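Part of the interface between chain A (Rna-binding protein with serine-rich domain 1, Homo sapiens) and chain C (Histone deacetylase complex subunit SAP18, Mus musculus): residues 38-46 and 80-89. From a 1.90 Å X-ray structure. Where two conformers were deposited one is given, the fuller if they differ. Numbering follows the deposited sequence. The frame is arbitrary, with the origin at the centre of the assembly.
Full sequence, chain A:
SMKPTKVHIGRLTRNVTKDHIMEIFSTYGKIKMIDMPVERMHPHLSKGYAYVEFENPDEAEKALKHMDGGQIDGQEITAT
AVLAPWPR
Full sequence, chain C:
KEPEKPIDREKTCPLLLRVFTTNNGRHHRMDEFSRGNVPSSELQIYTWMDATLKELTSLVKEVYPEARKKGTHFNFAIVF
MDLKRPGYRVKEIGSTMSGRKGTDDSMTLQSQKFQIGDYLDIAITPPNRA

Chain A, residues 38-46: VERMHPHLS
Chain C (80-89) FMDLKRPGYR

A compact turn of chain A packs its side chains on a β-hairpin of chain C, in a largely apolar contact fixed by one hydrogen bond; 346 Å² is buried in total.

In chain A, residues His A42 to Leu A45 form a type I turn. Leu A45 N donates to His A42 O at 3.0 Å. Glu A39 N bonds Leu A45 O at 2.7 Å and ties its base. Pro A43 (phi/psi -57/-17) and His A44 (-78/-7) occupy the turn's corners.

In chain C, strands 80-82 and 87-89 run antiparallel. Phe C80 and Arg C89 are paired by two bonds, N to O each way, both 3.0 Å. Asp C82 N to Gly C87 O, at 3.3 Å, is weak. Asp C82 points away from chain A; its OD2 forms a salt bridge with Arg C89 NH1 at 2.8 Å. No backbone hydrogen bond joins the two stretches.

His A42 is the centre of the contact. Its chi1 is -31°, between wells, and chi2 is -73°. Met C81 (chi t, p, p) covers one face of the ring. Its SD lies 3.7 Å from the centroid of the His A42 ring, almost on the normal, and the polarisable sulfur suits the pi cloud. Met C81 CE also sits over that face, 4.1 Å from the centroid. At the ring edge, His A42 CD2 comes within 3.0 Å of Leu C83 CD2, a tight approach. His A42 CE1 is 3.8 Å from Pro C86 CA.

Leu A45 (m, t) adds apolar packing, with CD1 3.8 Å from Met C81 CG.

His A44 (chi1 p, chi2 -82°) supplies the polar link. Its NE2 hydrogen-bonds Tyr C88 OH at 2.7 Å; either could donate. Tyr C88 has chi1 m and chi2 -79°. The two rings meet rim to rim, planes at 39°.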

# COMPACT_ATOMS: atom_id res chain seq x y z
N VAL A 38 -3.95 15.31 7.11
CA VAL A 38 -4.64 14.84 5.91
C VAL A 38 -4.50 15.87 4.80
O VAL A 38 -4.23 17.03 5.05
CB VAL A 38 -6.15 14.66 6.17
CG1 VAL A 38 -6.35 13.70 7.32
CG2 VAL A 38 -6.83 16.01 6.46
N GLU A 39 -4.72 15.43 3.56
CA GLU A 39 -4.69 16.35 2.42
C GLU A 39 -5.83 17.37 2.55
O GLU A 39 -7.01 17.01 2.65
CB GLU A 39 -4.75 15.57 1.11
CG GLU A 39 -3.49 14.76 0.80
CD GLU A 39 -2.34 15.63 0.32
OE1 GLU A 39 -2.55 16.85 0.14
OE2 GLU A 39 -1.21 15.11 0.15
N ARG A 40 -5.46 18.65 2.60
CA ARG A 40 -6.43 19.75 2.68
C ARG A 40 -7.61 19.57 1.73
O ARG A 40 -8.78 19.57 2.14
CB ARG A 40 -5.73 21.08 2.39
CG ARG A 40 -4.76 21.52 3.47
CD ARG A 40 -4.11 22.88 3.16
NE ARG A 40 -3.18 23.29 4.23
CZ ARG A 40 -2.52 24.45 4.26
NH1 ARG A 40 -2.68 25.33 3.29
NH2 ARG A 40 -1.70 24.72 5.28
N MET A 41 -7.29 19.38 0.46
CA MET A 41 -8.30 19.29 -0.59
C MET A 41 -8.83 17.87 -0.80
O MET A 41 -9.77 17.67 -1.58
CB MET A 41 -7.72 19.85 -1.89
CG MET A 41 -7.03 21.22 -1.74
SD MET A 41 -8.10 22.63 -1.29
CE MET A 41 -9.39 22.54 -2.55
N HIS A 42 -8.22 16.88 -0.15
CA HIS A 42 -8.75 15.51 -0.14
C HIS A 42 -8.58 14.90 1.25
O HIS A 42 -7.70 14.07 1.46
CB HIS A 42 -8.01 14.66 -1.17
CG HIS A 42 -7.53 15.43 -2.36
ND1 HIS A 42 -8.39 15.90 -3.33
CD2 HIS A 42 -6.29 15.83 -2.72
CE1 HIS A 42 -7.69 16.55 -4.25
NE2 HIS A 42 -6.42 16.52 -3.90
N PRO A 43 -9.44 15.29 2.20
CA PRO A 43 -9.33 14.88 3.61
C PRO A 43 -9.33 13.37 3.88
O PRO A 43 -8.94 12.96 4.97
CB PRO A 43 -10.54 15.56 4.28
CG PRO A 43 -11.49 15.85 3.17
CD PRO A 43 -10.65 16.11 1.96
N HIS A 44 -9.77 12.56 2.93
CA HIS A 44 -9.80 11.12 3.16
C HIS A 44 -8.40 10.50 3.02
O HIS A 44 -8.21 9.31 3.31
CB HIS A 44 -10.81 10.43 2.22
CG HIS A 44 -10.41 10.40 0.78
ND1 HIS A 44 -10.59 11.47 -0.08
CD2 HIS A 44 -9.85 9.42 0.04
CE1 HIS A 44 -10.15 11.15 -1.28
NE2 HIS A 44 -9.68 9.91 -1.24
N LEU A 45 -7.45 11.33 2.59
CA LEU A 45 -6.09 10.89 2.33
C LEU A 45 -5.11 11.56 3.29
O LEU A 45 -5.24 12.73 3.60
CB LEU A 45 -5.68 11.25 0.90
CG LEU A 45 -6.51 10.63 -0.22
CD1 LEU A 45 -5.98 11.08 -1.55
CD2 LEU A 45 -6.47 9.11 -0.12
N SER A 46 -4.12 10.81 3.72
CA SER A 46 -3.07 11.36 4.58
C SER A 46 -2.02 12.04 3.71
O SER A 46 -2.04 11.90 2.48
CB SER A 46 -2.42 10.23 5.41
OG SER A 46 -1.44 9.58 4.62
N PHE C 80 -5.68 6.70 -9.77
CA PHE C 80 -4.76 7.37 -8.87
C PHE C 80 -5.15 8.79 -8.61
O PHE C 80 -5.64 9.49 -9.50
CB PHE C 80 -3.36 7.34 -9.47
CG PHE C 80 -3.24 8.06 -10.80
CD1 PHE C 80 -3.54 7.41 -11.98
CD2 PHE C 80 -2.78 9.37 -10.85
CE1 PHE C 80 -3.41 8.05 -13.20
CE2 PHE C 80 -2.64 10.02 -12.06
CZ PHE C 80 -2.96 9.36 -13.24
N MET C 81 -4.92 9.23 -7.39
CA MET C 81 -5.22 10.60 -7.04
C MET C 81 -4.11 11.46 -7.60
O MET C 81 -2.93 11.17 -7.44
CB MET C 81 -5.35 10.79 -5.52
CG MET C 81 -5.45 12.26 -5.07
SD MET C 81 -6.84 13.24 -5.75
CE MET C 81 -8.25 12.43 -4.98
N ASP C 82 -4.51 12.51 -8.30
CA ASP C 82 -3.59 13.48 -8.86
C ASP C 82 -3.95 14.76 -8.14
O ASP C 82 -5.04 15.28 -8.31
CB ASP C 82 -3.82 13.65 -10.36
CG ASP C 82 -2.86 14.65 -10.98
OD1 ASP C 82 -2.31 15.50 -10.24
OD2 ASP C 82 -2.67 14.60 -12.22
N LEU C 83 -3.05 15.22 -7.27
CA LEU C 83 -3.31 16.42 -6.49
C LEU C 83 -3.41 17.63 -7.43
O LEU C 83 -4.14 18.56 -7.15
CB LEU C 83 -2.24 16.60 -5.40
CG LEU C 83 -2.14 15.44 -4.39
CD1 LEU C 83 -0.89 15.53 -3.48
CD2 LEU C 83 -3.42 15.38 -3.56
N LYS C 84 -2.70 17.59 -8.56
CA LYS C 84 -2.70 18.72 -9.51
C LYS C 84 -4.12 19.10 -10.02
O LYS C 84 -4.50 20.28 -10.01
CB LYS C 84 -1.76 18.44 -10.68
N ARG C 85 -4.87 18.11 -10.50
CA ARG C 85 -6.32 18.24 -10.65
C ARG C 85 -6.93 17.86 -9.32
O ARG C 85 -6.44 16.95 -8.66
CB ARG C 85 -6.87 17.29 -11.72
CG ARG C 85 -8.41 17.22 -11.76
CD ARG C 85 -8.91 15.93 -12.41
NE ARG C 85 -10.34 15.95 -12.75
CZ ARG C 85 -10.88 16.61 -13.78
NH1 ARG C 85 -10.12 17.34 -14.59
NH2 ARG C 85 -12.18 16.55 -14.01
N PRO C 86 -8.01 18.53 -8.90
CA PRO C 86 -8.55 18.06 -7.62
C PRO C 86 -9.38 16.77 -7.74
O PRO C 86 -10.59 16.80 -7.49
CB PRO C 86 -9.40 19.24 -7.13
CG PRO C 86 -9.80 19.96 -8.39
CD PRO C 86 -8.72 19.72 -9.41
N GLY C 87 -8.74 15.64 -8.09
CA GLY C 87 -9.46 14.38 -8.19
C GLY C 87 -8.73 13.16 -8.79
O GLY C 87 -7.60 13.27 -9.30
N TYR C 88 -9.40 12.00 -8.72
CA TYR C 88 -8.89 10.75 -9.28
C TYR C 88 -8.87 10.75 -10.80
O TYR C 88 -9.71 11.36 -11.45
CB TYR C 88 -9.74 9.57 -8.82
CG TYR C 88 -9.56 9.23 -7.35
CD1 TYR C 88 -8.46 8.52 -6.92
CD2 TYR C 88 -10.50 9.63 -6.40
CE1 TYR C 88 -8.28 8.21 -5.57
CE2 TYR C 88 -10.34 9.32 -5.06
CZ TYR C 88 -9.23 8.61 -4.66
OH TYR C 88 -9.06 8.30 -3.33
N ARG C 89 -7.89 10.05 -11.36
CA ARG C 89 -7.75 9.93 -12.78
C ARG C 89 -7.51 8.48 -13.08
O ARG C 89 -7.12 7.72 -12.19
CB ARG C 89 -6.59 10.79 -13.29
CG ARG C 89 -6.81 12.29 -13.06
CD ARG C 89 -5.66 13.12 -13.61
NE ARG C 89 -5.23 12.67 -14.93
CZ ARG C 89 -3.98 12.73 -15.38
NH1 ARG C 89 -3.02 13.21 -14.60
NH2 ARG C 89 -3.68 12.29 -16.59